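PDB 4EZI: Alpha/beta hydrolase from Legionella pneumophila subsp. pneumophila str. Philadelphia 1, which is of unknown function but has the alpha/beta-hydrolase fold and may hydrolyse ester bonds, possibly as a triacylglycerol lipase. Local coordinates for residues 132-137 with 299-304; 78-83 with 176-181. All coordinates share one frame; numbering follows the deposited sequence.

Contact 1 of 2, residues 132-137 with 299-304; sequences VQAETL and FNHYDF
V132, in the turn before helix 134-154, and A134, the first residue of that helix, meet F299 and H301, where the chain leaves helix 292-299 on its way to the sheet. The purely apolar half of the contact is V132 against F299. One methyl, CG1 of V132, does the touching, 3.6 Å from CE1 of F299, with CZ of the same ring slightly farther at 4.1 Å. The valine reaches the ring obliquely, at the end remote from the phenylalanine backbone. With chi1 at -155°, CG1 lies anti to the valine's own backbone N, and this turns the methyl to the ring. A bound di(hydroxyethyl)ether lies close to the same side chain.

The second half pairs a methyl with an imidazole. CB of A134 sits 3.3 Å from NE2 of H301, while CD2 and CE1 of that ring are both at 3.9 Å, so the methyl comes obliquely to the NE2 corner. Here chi1 of -63° sets the ring anti to the histidine's carbonyl carbon. ND1, the other ring nitrogen, is hydrogen-bonded to E180 of helix 170-185, and NE2 has a partner just beyond one of the segments.

Polar support comes from the backbone and its neighbours. Q133 is the N-cap residue, and its O accepts a 3.0 Å bond from L137 N. N298, in helix 292-299 just before F299, grips the backbone of 132-137 through OD1 (to A134 N) and ND2 (to V132 O), fastening it to the end of that helix. V132 N binds E170, at the start of helix 170-185.

Chemically, no hydrogen bond crosses between the segments, so methyl-to-ring packing joins them directly. E180 would probably polarise the imidazole, whose two hydrogen bonds should fix its rotation while its NE2 corner packs on a methyl.

Contact 2 of 2, residues 78-83 with 176-181; sequences SYQHGT and IVMFEM
The central strand 74-80 and helix 170-185, the helix that follows the putative nucleophile elbow, pack here through M178, S78 and Q80. M178 is a selenomethionine in this crystal. Its chain is extended throughout, with CG anti to the backbone N (chi1 177°), and it reaches from the helix down to the strand. CE lies 3.5 Å from OG of S78. SE lies over the face of the Q80 amide, 3.8 Å from CD and from NE2 of that residue, and the side chains of Q80 and M178 cross at about a right angle.

In the alpha/beta-hydrolase fold this is the layer where a helix lies on the parallel core of the sheet, and both polar residues project from the strand's helix-facing side. Beyond them the strand ends in H81 and G82, a His-Gly pair consistent with the oxyanion-hole loop of related hydrolases. S78 and Q80 satisfy each other beneath the selenium: S78 OG donates to Q80 OE1 at 2.7 Å, and Q80 NE2 donates to S78 O at 3.0 Å, from well above the carbonyl plane. The latter is the less well directed hold, its N-H...O angle being 137°. A bend at chi2 folds the glutamine back along its own strand to allow this, and NE2 also bonds T175 of the helix.

How the contacts relate
From the N terminus the four segments come in the order 78-83, 132-137, 176-181 and 299-304, so the contacts cross rather than nest. Contact 2 closes a loop of 92 residues, running from strand 74-80 past helix 134-154 and strand 162-168 to helix 170-185. Contact 1 opens inside that loop and closes 161 residues later, after the run of helices from 203-212 to 292-299. Helix 170-185 supplies one segment of contact 2 and packs against both segments of contact 1: V177 CG1 lies 3.6 Å from H301 CG, and V177 CG2 lies 3.7 Å from A134 O. A probable hydrogen bond, H301 ND1 to E180 OE1 at 2.7 Å, ties the late loop to this helix.

Contact 1 of 2, residues 132-137 with 299-304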
loop_
_atom_site.group_PDB
_atom_site.type_symbol
_atom_site.label_atom_id
_atom_site.label_comp_id
_atom_site.label_asym_id
_atom_site.label_seq_id
_atom_site.Cartn_x
_atom_site.Cartn_y
_atom_site.Cartn_z
ATOM N N VAL A 132 -7.365 -4.819 -1.407
ATOM C CA VAL A 132 -6.964 -5.620 -0.231
ATOM C C VAL A 132 -7.062 -7.120 -0.559
ATOM O O VAL A 132 -7.464 -7.910 0.286
ATOM C CB VAL A 132 -7.706 -5.235 1.096
ATOM C CG1 VAL A 132 -6.818 -5.625 2.296
ATOM C CG2 VAL A 132 -8.042 -3.755 1.139
ATOM N N GLN A 133 -6.614 -7.475 -1.767
ATOM C CA GLN A 133 -6.480 -8.865 -2.206
ATOM C C GLN A 133 -5.001 -9.218 -2.204
ATOM O O GLN A 133 -4.217 -8.717 -3.023
ATOM C CB GLN A 133 -7.149 -9.084 -3.561
ATOM C CG GLN A 133 -8.683 -8.925 -3.476
ATOM C CD GLN A 133 -9.419 -9.167 -4.788
ATOM O OE1 GLN A 133 -8.963 -9.942 -5.632
ATOM N NE2 GLN A 133 -10.552 -8.496 -4.975
ATOM N N ALA A 134 -4.614 -10.047 -1.231
ATOM C CA ALA A 134 -3.224 -10.309 -0.948
ATOM C C ALA A 134 -2.445 -10.828 -2.152
ATOM O O ALA A 134 -1.328 -10.385 -2.408
ATOM C CB ALA A 134 -3.099 -11.310 0.195
ATOM N N GLU A 135 -3.010 -11.780 -2.887
ATOM C CA GLU A 135 -2.227 -12.439 -3.922
ATOM C C GLU A 135 -1.675 -11.464 -4.951
ATOM O O GLU A 135 -0.494 -11.518 -5.302
ATOM C CB GLU A 135 -3.090 -13.484 -4.604
ATOM C CG GLU A 135 -2.455 -14.222 -5.774
ATOM C CD GLU A 135 -1.166 -14.943 -5.458
ATOM O OE1 GLU A 135 -1.057 -15.524 -4.343
ATOM O OE2 GLU A 135 -0.258 -14.960 -6.343
ATOM N N THR A 136 -2.552 -10.609 -5.480
ATOM C CA THR A 136 -2.171 -9.688 -6.528
ATOM C C THR A 136 -1.546 -8.399 -5.996
ATOM O O THR A 136 -0.743 -7.801 -6.706
ATOM C CB THR A 136 -3.296 -9.390 -7.526
ATOM O OG1 THR A 136 -4.449 -8.929 -6.824
ATOM C CG2 THR A 136 -3.628 -10.601 -8.398
ATOM N N LEU A 137 -1.878 -7.947 -4.797
ATOM C CA LEU A 137 -1.116 -6.827 -4.241
ATOM C C LEU A 137 0.359 -7.235 -4.114
ATOM O O LEU A 137 1.268 -6.486 -4.459
ATOM C CB LEU A 137 -1.680 -6.370 -2.908
ATOM C CG LEU A 137 -2.982 -5.568 -2.967
ATOM C CD1 LEU A 137 -3.556 -5.332 -1.580
ATOM C CD2 LEU A 137 -2.815 -4.238 -3.734
ATOM N N PHE A 299 -6.904 -12.435 4.103
ATOM C CA PHE A 299 -6.611 -11.286 4.935
ATOM C C PHE A 299 -5.452 -11.473 5.877
ATOM O O PHE A 299 -4.802 -10.499 6.203
ATOM C CB PHE A 299 -7.835 -10.850 5.743
ATOM C CG PHE A 299 -7.987 -9.370 5.850
ATOM C CD1 PHE A 299 -8.566 -8.640 4.822
ATOM C CD2 PHE A 299 -7.551 -8.684 6.967
ATOM C CE1 PHE A 299 -8.726 -7.273 4.928
ATOM C CE2 PHE A 299 -7.700 -7.322 7.062
ATOM C CZ PHE A 299 -8.283 -6.620 6.044
ATOM N N ASN A 300 -5.249 -12.687 6.391
ATOM C CA ASN A 300 -4.376 -12.916 7.564
ATOM C C ASN A 300 -2.955 -13.273 7.156
ATOM O O ASN A 300 -2.691 -14.384 6.715
ATOM C CB ASN A 300 -4.974 -13.987 8.468
ATOM C CG ASN A 300 -6.277 -13.534 9.124
ATOM O OD1 ASN A 300 -6.603 -12.346 9.129
ATOM N ND2 ASN A 300 -7.014 -14.490 9.709
ATOM N N HIS A 301 -2.074 -12.296 7.280
ATOM C CA HIS A 301 -0.674 -12.420 6.881
ATOM C C HIS A 301 0.235 -11.830 7.942
ATOM O O HIS A 301 1.004 -10.922 7.699
ATOM C CB HIS A 301 -0.461 -11.758 5.519
ATOM C CG HIS A 301 -1.238 -12.416 4.425
ATOM N ND1 HIS A 301 -0.742 -13.471 3.690
ATOM C CD2 HIS A 301 -2.488 -12.181 3.951
ATOM C CE1 HIS A 301 -1.655 -13.868 2.821
ATOM N NE2 HIS A 301 -2.732 -13.116 2.977
ATOM N N TYR A 302 0.139 -12.371 9.140
ATOM C CA TYR A 302 0.958 -11.899 10.233
ATOM C C TYR A 302 1.594 -13.062 10.981
ATOM O O TYR A 302 1.997 -12.892 12.126
ATOM C CB TYR A 302 0.149 -10.995 11.167
ATOM C CG TYR A 302 -1.153 -11.605 11.624
ATOM C CD1 TYR A 302 -1.177 -12.449 12.710
ATOM C CD2 TYR A 302 -2.360 -11.358 10.955
ATOM C CE1 TYR A 302 -2.359 -13.059 13.136
ATOM C CE2 TYR A 302 -3.550 -11.960 11.381
ATOM C CZ TYR A 302 -3.535 -12.808 12.470
ATOM O OH TYR A 302 -4.701 -13.422 12.909
ATOM N N ASP A 303 1.728 -14.199 10.306
ATOM C CA ASP A 303 2.278 -15.405 10.925
ATOM C C ASP A 303 3.280 -16.094 10.016
ATOM O O ASP A 303 3.158 -17.279 9.693
ATOM C CB ASP A 303 1.135 -16.362 11.277
ATOM C CG ASP A 303 1.582 -17.506 12.185
ATOM O OD1 ASP A 303 2.545 -17.329 12.973
ATOM O OD2 ASP A 303 0.941 -18.584 12.115
ATOM N N PHE A 304 4.285 -15.339 9.597
ATOM C CA PHE A 304 5.409 -15.859 8.840
ATOM C C PHE A 304 6.682 -15.292 9.444
ATOM O O PHE A 304 6.660 -14.286 10.144
ATOM C CB PHE A 304 5.308 -15.516 7.353
ATOM C CG PHE A 304 5.353 -14.033 7.043
ATOM C CD1 PHE A 304 4.188 -13.287 7.025
ATOM C CD2 PHE A 304 6.563 -13.402 6.755
ATOM C CE1 PHE A 304 4.228 -11.922 6.729
ATOM C CE2 PHE A 304 6.599 -12.043 6.459
ATOM C CZ PHE A 304 5.431 -11.313 6.436
#

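Contact 2 of 2, residues 78-83 with 176-181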
loop_
_atom_site.group_PDB
_atom_site.type_symbol
_atom_site.label_atom_id
_atom_site.label_comp_id
_atom_site.label_asym_id
_atom_site.label_seq_id
_atom_site.Cartn_x
_atom_site.Cartn_y
_atom_site.Cartn_z
ATOM N N SER A 78 10.664 0.439 -2.122
ATOM C CA SER A 78 9.404 0.144 -2.796
ATOM C C SER A 78 8.314 0.632 -1.864
ATOM O O SER A 78 8.180 0.113 -0.759
ATOM C CB SER A 78 9.282 -1.368 -3.073
ATOM O OG SER A 78 8.110 -1.694 -3.785
ATOM N N TYR A 79 7.549 1.618 -2.314
ATOM C CA TYR A 79 6.511 2.238 -1.537
ATOM C C TYR A 79 5.135 1.902 -2.143
ATOM O O TYR A 79 4.868 2.257 -3.293
ATOM C CB TYR A 79 6.678 3.775 -1.449
ATOM C CG TYR A 79 5.659 4.356 -0.511
ATOM C CD1 TYR A 79 4.391 4.736 -0.966
ATOM C CD2 TYR A 79 5.915 4.421 0.842
ATOM C CE1 TYR A 79 3.446 5.217 -0.090
ATOM C CE2 TYR A 79 4.967 4.857 1.747
ATOM C CZ TYR A 79 3.729 5.247 1.280
ATOM O OH TYR A 79 2.778 5.696 2.172
ATOM N N GLN A 80 4.292 1.296 -1.308
ATOM C CA GLN A 80 2.966 0.819 -1.686
ATOM C C GLN A 80 1.909 1.776 -1.134
ATOM O O GLN A 80 1.730 1.916 0.080
ATOM C CB GLN A 80 2.781 -0.572 -1.117
ATOM C CG GLN A 80 3.553 -1.669 -1.824
ATOM C CD GLN A 80 5.052 -1.493 -1.794
ATOM O OE1 GLN A 80 5.652 -1.280 -2.842
ATOM N NE2 GLN A 80 5.667 -1.609 -0.614
ATOM N N HIS A 81 1.187 2.422 -2.034
ATOM C CA HIS A 81 0.228 3.463 -1.672
ATOM C C HIS A 81 -1.029 2.945 -0.985
ATOM O O HIS A 81 -1.375 1.766 -1.075
ATOM C CB HIS A 81 -0.132 4.325 -2.897
ATOM C CG HIS A 81 -0.960 3.622 -3.928
ATOM N ND1 HIS A 81 -2.311 3.388 -3.755
ATOM C CD2 HIS A 81 -0.667 3.214 -5.182
ATOM C CE1 HIS A 81 -2.796 2.793 -4.833
ATOM N NE2 HIS A 81 -1.824 2.700 -5.727
ATOM N N GLY A 82 -1.742 3.863 -0.346
ATOM C CA GLY A 82 -2.985 3.540 0.326
ATOM C C GLY A 82 -4.190 3.487 -0.600
ATOM O O GLY A 82 -4.066 3.465 -1.817
ATOM N N THR A 83 -5.370 3.434 -0.030
ATOM C CA THR A 83 -6.590 3.219 -0.829
ATOM C C THR A 83 -6.783 4.365 -1.801
ATOM O O THR A 83 -6.800 5.533 -1.398
ATOM C CB THR A 83 -7.819 3.167 0.077
ATOM O OG1 THR A 83 -7.690 2.106 1.009
ATOM C CG2 THR A 83 -9.108 3.005 -0.726
ATOM N N ILE A 176 3.290 -5.909 3.710
ATOM C CA ILE A 176 3.422 -7.165 4.447
ATOM C C ILE A 176 3.307 -8.376 3.514
ATOM O O ILE A 176 4.119 -9.305 3.605
ATOM C CB ILE A 176 2.386 -7.236 5.571
ATOM C CG1 ILE A 176 2.766 -6.321 6.734
ATOM C CG2 ILE A 176 2.155 -8.693 6.056
ATOM C CD1 ILE A 176 3.950 -6.914 7.611
ATOM N N VAL A 177 2.334 -8.374 2.603
ATOM C CA VAL A 177 2.166 -9.526 1.710
ATOM C C VAL A 177 3.287 -9.610 0.660
ATOM O O VAL A 177 3.731 -10.710 0.296
ATOM C CB VAL A 177 0.738 -9.624 1.105
ATOM C CG1 VAL A 177 -0.279 -9.772 2.238
ATOM C CG2 VAL A 177 0.408 -8.451 0.173
HETATM N N MSE A 178 3.796 -8.459 0.225
HETATM C CA MSE A 178 4.973 -8.411 -0.639
HETATM C C MSE A 178 6.180 -9.028 0.088
HETATM O O MSE A 178 6.915 -9.827 -0.490
HETATM C CB MSE A 178 5.261 -6.952 -0.989
HETATM C CG MSE A 178 6.505 -6.761 -1.827
HETATM SE SE MSE A 178 6.839 -4.887 -2.104
HETATM C CE MSE A 178 8.230 -5.137 -3.409
ATOM N N PHE A 179 6.399 -8.608 1.320
ATOM C CA PHE A 179 7.498 -9.136 2.151
ATOM C C PHE A 179 7.414 -10.664 2.296
ATOM O O PHE A 179 8.395 -11.385 2.072
ATOM C CB PHE A 179 7.393 -8.443 3.491
ATOM C CG PHE A 179 8.491 -8.748 4.501
ATOM C CD1 PHE A 179 9.786 -9.136 4.163
ATOM C CD2 PHE A 179 8.189 -8.568 5.836
ATOM C CE1 PHE A 179 10.748 -9.324 5.158
ATOM C CE2 PHE A 179 9.150 -8.723 6.820
ATOM C CZ PHE A 179 10.424 -9.116 6.470
ATOM N N GLU A 180 6.215 -11.165 2.613
ATOM C CA GLU A 180 5.992 -12.580 2.759
ATOM C C GLU A 180 6.334 -13.323 1.478
ATOM O O GLU A 180 7.003 -14.370 1.511
ATOM C CB GLU A 180 4.533 -12.831 3.190
ATOM C CG GLU A 180 4.194 -14.275 3.399
ATOM C CD GLU A 180 2.768 -14.485 3.793
ATOM O OE1 GLU A 180 1.906 -13.722 3.302
ATOM O OE2 GLU A 180 2.497 -15.422 4.572
HETATM N N MSE A 181 5.854 -12.814 0.353
HETATM C CA MSE A 181 6.054 -13.466 -0.927
HETATM C C MSE A 181 7.499 -13.397 -1.394
HETATM O O MSE A 181 7.988 -14.348 -2.003
HETATM C CB MSE A 181 5.103 -12.893 -1.976
HETATM C CG MSE A 181 5.129 -13.631 -3.306
HETATM SE SE MSE A 181 3.853 -12.956 -4.603
HETATM C CE MSE A 181 2.207 -13.722 -3.862
#